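PDB 4J6F: putative alcohol dehydrogenase from Sinorhizobium meliloti, which probably oxidises alcohols with a nicotinamide cofactor, as a putative zinc-binding member of the medium-chain dehydrogenase/reductase family. Local coordinates for residues Ala61-Met73 with Arg158-Glu171. Numbering follows the deposited sequence.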
# COMPACT_ATOMS: atom_id res chain seq x y z
N ALA A 61 6.02 40.65 -1.87
CA ALA A 61 7.29 40.37 -2.53
C ALA A 61 7.25 39.00 -3.20
O ALA A 61 6.84 38.01 -2.58
CB ALA A 61 8.42 40.43 -1.53
N GLY A 62 7.66 38.95 -4.47
CA GLY A 62 7.65 37.70 -5.23
C GLY A 62 6.30 37.19 -5.71
O GLY A 62 6.22 36.11 -6.29
N GLU A 63 5.23 37.96 -5.47
CA GLU A 63 3.88 37.59 -5.91
C GLU A 63 3.44 38.38 -7.14
O GLU A 63 3.93 39.48 -7.38
CB GLU A 63 2.87 37.85 -4.80
CG GLU A 63 2.90 36.90 -3.61
CD GLU A 63 1.96 37.33 -2.48
OE1 GLU A 63 1.85 36.60 -1.48
OE2 GLU A 63 1.33 38.41 -2.58
N VAL A 64 2.53 37.80 -7.91
CA VAL A 64 1.74 38.54 -8.89
C VAL A 64 0.30 38.69 -8.40
O VAL A 64 -0.13 38.00 -7.46
CB VAL A 64 1.71 37.86 -10.28
CG1 VAL A 64 3.04 38.02 -10.99
CG2 VAL A 64 1.34 36.40 -10.16
N LEU A 65 -0.44 39.58 -9.06
CA LEU A 65 -1.89 39.68 -8.87
C LEU A 65 -2.60 39.43 -10.19
O LEU A 65 -2.33 40.12 -11.17
CB LEU A 65 -2.27 41.06 -8.36
CG LEU A 65 -3.76 41.32 -8.18
CD1 LEU A 65 -4.22 40.75 -6.85
CD2 LEU A 65 -4.03 42.82 -8.24
N ILE A 66 -3.48 38.44 -10.23
CA ILE A 66 -4.19 38.14 -11.49
C ILE A 66 -5.65 38.53 -11.45
O ILE A 66 -6.27 38.53 -10.39
CB ILE A 66 -4.08 36.66 -11.92
CG1 ILE A 66 -4.71 35.74 -10.88
CG2 ILE A 66 -2.64 36.27 -12.20
CD1 ILE A 66 -4.74 34.29 -11.31
N LYS A 67 -6.19 38.88 -12.61
CA LYS A 67 -7.61 39.06 -12.76
C LYS A 67 -8.21 37.72 -13.20
O LYS A 67 -7.97 37.26 -14.33
CB LYS A 67 -7.92 40.17 -13.76
CG LYS A 67 -9.37 40.20 -14.17
CD LYS A 67 -9.92 41.59 -14.39
CE LYS A 67 -11.44 41.53 -14.40
NZ LYS A 67 -11.96 42.54 -15.34
N VAL A 68 -8.96 37.08 -12.30
CA VAL A 68 -9.47 35.73 -12.55
C VAL A 68 -10.47 35.71 -13.68
O VAL A 68 -11.39 36.50 -13.71
CB VAL A 68 -10.15 35.11 -11.32
CG1 VAL A 68 -10.31 33.61 -11.52
CG2 VAL A 68 -9.37 35.40 -10.05
N THR A 69 -10.28 34.80 -14.63
CA THR A 69 -11.19 34.73 -15.75
C THR A 69 -12.01 33.46 -15.70
O THR A 69 -13.13 33.43 -16.22
CB THR A 69 -10.46 34.86 -17.08
OG1 THR A 69 -9.34 33.96 -17.08
CG2 THR A 69 -9.96 36.32 -17.26
N ALA A 70 -11.45 32.43 -15.04
CA ALA A 70 -12.09 31.12 -14.85
C ALA A 70 -11.52 30.39 -13.64
O ALA A 70 -10.35 30.58 -13.31
CB ALA A 70 -11.92 30.26 -16.10
N CYS A 71 -12.33 29.57 -12.98
CA CYS A 71 -11.87 28.72 -11.88
C CYS A 71 -12.67 27.41 -11.79
O CYS A 71 -13.90 27.43 -11.66
CB CYS A 71 -11.95 29.45 -10.53
SG CYS A 71 -11.11 28.53 -9.21
N GLY A 72 -11.97 26.28 -11.85
CA GLY A 72 -12.64 24.99 -11.93
C GLY A 72 -12.97 24.43 -10.56
O GLY A 72 -12.20 24.60 -9.63
N MSE A 73 -14.10 23.73 -10.46
CA MSE A 73 -14.57 23.16 -9.19
C MSE A 73 -14.03 21.76 -8.94
O MSE A 73 -13.88 20.96 -9.86
CB MSE A 73 -16.09 23.11 -9.16
CG MSE A 73 -16.72 24.36 -9.75
SE MSE A 73 -18.67 24.29 -9.41
CE MSE A 73 -18.69 24.73 -7.49
N ARG A 158 -4.74 29.69 1.92
CA ARG A 158 -4.53 31.00 1.32
C ARG A 158 -5.70 31.18 0.34
O ARG A 158 -6.22 30.19 -0.18
CB ARG A 158 -3.22 30.92 0.56
CG ARG A 158 -2.57 32.20 0.13
CD ARG A 158 -1.61 31.85 -1.00
NE ARG A 158 -0.37 32.63 -1.01
CZ ARG A 158 -0.26 33.90 -1.39
NH1 ARG A 158 0.92 34.48 -1.38
NH2 ARG A 158 -1.31 34.61 -1.80
N ASP A 159 -6.11 32.41 0.07
CA ASP A 159 -7.27 32.64 -0.79
C ASP A 159 -7.10 32.16 -2.24
O ASP A 159 -6.04 32.33 -2.81
CB ASP A 159 -7.68 34.10 -0.75
CG ASP A 159 -8.44 34.45 0.52
OD1 ASP A 159 -9.15 33.58 1.08
OD2 ASP A 159 -8.33 35.62 0.95
N GLY A 160 -8.15 31.57 -2.81
CA GLY A 160 -8.11 30.98 -4.16
C GLY A 160 -8.89 31.74 -5.23
O GLY A 160 -9.00 32.95 -5.16
N GLY A 161 -9.43 31.03 -6.20
CA GLY A 161 -9.99 31.68 -7.40
C GLY A 161 -11.47 32.01 -7.49
O GLY A 161 -11.94 32.50 -8.52
N TYR A 162 -12.24 31.77 -6.44
CA TYR A 162 -13.64 32.18 -6.47
C TYR A 162 -13.77 33.63 -6.05
O TYR A 162 -14.45 33.96 -5.10
CB TYR A 162 -14.47 31.28 -5.57
CG TYR A 162 -14.52 29.86 -6.04
CD1 TYR A 162 -14.47 29.56 -7.39
CD2 TYR A 162 -14.61 28.82 -5.14
CE1 TYR A 162 -14.51 28.25 -7.82
CE2 TYR A 162 -14.64 27.51 -5.57
CZ TYR A 162 -14.59 27.24 -6.91
OH TYR A 162 -14.64 25.95 -7.34
N ALA A 163 -13.13 34.49 -6.82
CA ALA A 163 -13.04 35.92 -6.61
C ALA A 163 -12.64 36.56 -7.95
O ALA A 163 -12.32 35.82 -8.90
CB ALA A 163 -12.01 36.22 -5.55
N GLU A 164 -12.68 37.89 -8.03
CA GLU A 164 -12.29 38.61 -9.26
C GLU A 164 -10.77 38.76 -9.41
O GLU A 164 -10.26 38.90 -10.53
CB GLU A 164 -12.95 39.98 -9.35
CG GLU A 164 -14.46 39.93 -9.48
CD GLU A 164 -15.14 41.30 -9.44
OE1 GLU A 164 -14.82 42.13 -8.55
OE2 GLU A 164 -16.01 41.53 -10.29
N TYR A 165 -10.05 38.72 -8.29
CA TYR A 165 -8.60 38.88 -8.27
C TYR A 165 -7.96 37.91 -7.29
O TYR A 165 -8.58 37.54 -6.29
CB TYR A 165 -8.22 40.31 -7.90
CG TYR A 165 -8.73 41.32 -8.88
CD1 TYR A 165 -8.01 41.59 -10.05
CD2 TYR A 165 -9.93 41.99 -8.67
CE1 TYR A 165 -8.48 42.51 -10.98
CE2 TYR A 165 -10.40 42.91 -9.60
CZ TYR A 165 -9.67 43.16 -10.75
OH TYR A 165 -10.12 44.06 -11.67
N MSE A 166 -6.74 37.50 -7.56
CA MSE A 166 -6.05 36.56 -6.68
C MSE A 166 -4.59 36.88 -6.63
O MSE A 166 -3.97 37.16 -7.67
CB MSE A 166 -6.28 35.15 -7.20
CG MSE A 166 -5.82 34.07 -6.23
SE MSE A 166 -5.87 32.36 -7.18
CE MSE A 166 -4.59 31.39 -6.05
N ALA A 167 -4.04 36.85 -5.42
CA ALA A 167 -2.59 36.96 -5.21
C ALA A 167 -1.98 35.56 -5.21
O ALA A 167 -2.62 34.62 -4.76
CB ALA A 167 -2.31 37.66 -3.89
N LEU A 168 -0.76 35.42 -5.71
CA LEU A 168 -0.04 34.14 -5.68
C LEU A 168 1.41 34.33 -6.05
O LEU A 168 1.73 35.27 -6.76
CB LEU A 168 -0.67 33.13 -6.63
CG LEU A 168 -0.62 33.46 -8.12
CD1 LEU A 168 -0.29 32.22 -8.92
CD2 LEU A 168 -1.92 34.08 -8.56
N PRO A 169 2.30 33.41 -5.61
CA PRO A 169 3.72 33.55 -5.95
C PRO A 169 3.94 33.50 -7.46
O PRO A 169 3.30 32.70 -8.15
CB PRO A 169 4.36 32.31 -5.33
CG PRO A 169 3.37 31.79 -4.35
CD PRO A 169 2.03 32.17 -4.88
N ALA A 170 4.85 34.34 -7.95
CA ALA A 170 5.21 34.36 -9.37
C ALA A 170 5.49 32.98 -9.97
O ALA A 170 4.93 32.67 -11.02
CB ALA A 170 6.39 35.29 -9.61
N GLU A 171 6.31 32.15 -9.31
CA GLU A 171 6.60 30.78 -9.81
C GLU A 171 5.34 29.98 -10.10
O GLU A 171 5.37 29.06 -10.92
CB GLU A 171 7.48 29.94 -8.86
CG GLU A 171 8.48 30.68 -8.00
CD GLU A 171 7.83 31.34 -6.80
OE1 GLU A 171 7.59 30.63 -5.79
OE2 GLU A 171 7.55 32.57 -6.86
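The guanidinium of Arg158 meets Glu63 at its edge, near its plane, while Leu168 CA and Pro169 CD lie over the outer part of one face. NH1 donates to Glu63 OE1 in a salt bridge, though the two atoms are modelled implausibly close, so its fine geometry is doubtful; Ala60 N holds OE2. This pair borders an antiparallel pairing of strands 63-72 and 165-169 in the GroES-like domain, characteristic of medium-chain dehydrogenases. The Tyr165 ring is slanted against Lys67, whose aliphatic chain runs obliquely past it, CB 3.7 Å from Tyr165 CE1. Replacing this tyrosine with an alanine would probably take away the ring and hydroxyl that CB and CD of Lys67 lie against, leaving the lysine chain freer to turn. The Tyr162 ring has Cys71 O at its edge, in plane, and Cys71 SG approaches obliquely, 4.4 Å from the ring centroid; the Tyr162 hydroxyl is hydrogen-bonded to Asp77 OD2, and Phe361 meets the ring edge-to-face.

Between the Arg158-Glu63 bridge and Tyr162, Val64 exchanges backbone hydrogen bonds with Leu168 and Ile66 with Met166. On the face carrying Val64, Ile66, Met166 and Leu168, Ile66 crosses Leu168 at about a right angle, its CD1 3.9 Å from Leu168 CD2. With CG1 lying between the backbone N and carbonyl carbon (chi1 61°), Ile66 also brings that atom to Met166 CB, at 4.0 Å. Just past the last bridged pair, Lys67 with Tyr165, Val68 N-H reaches Glu164 O at 2.9 Å from above the carbonyl plane, while CG1 lies by Gly161 O and CG2 by Ala163 O and Glu164 O.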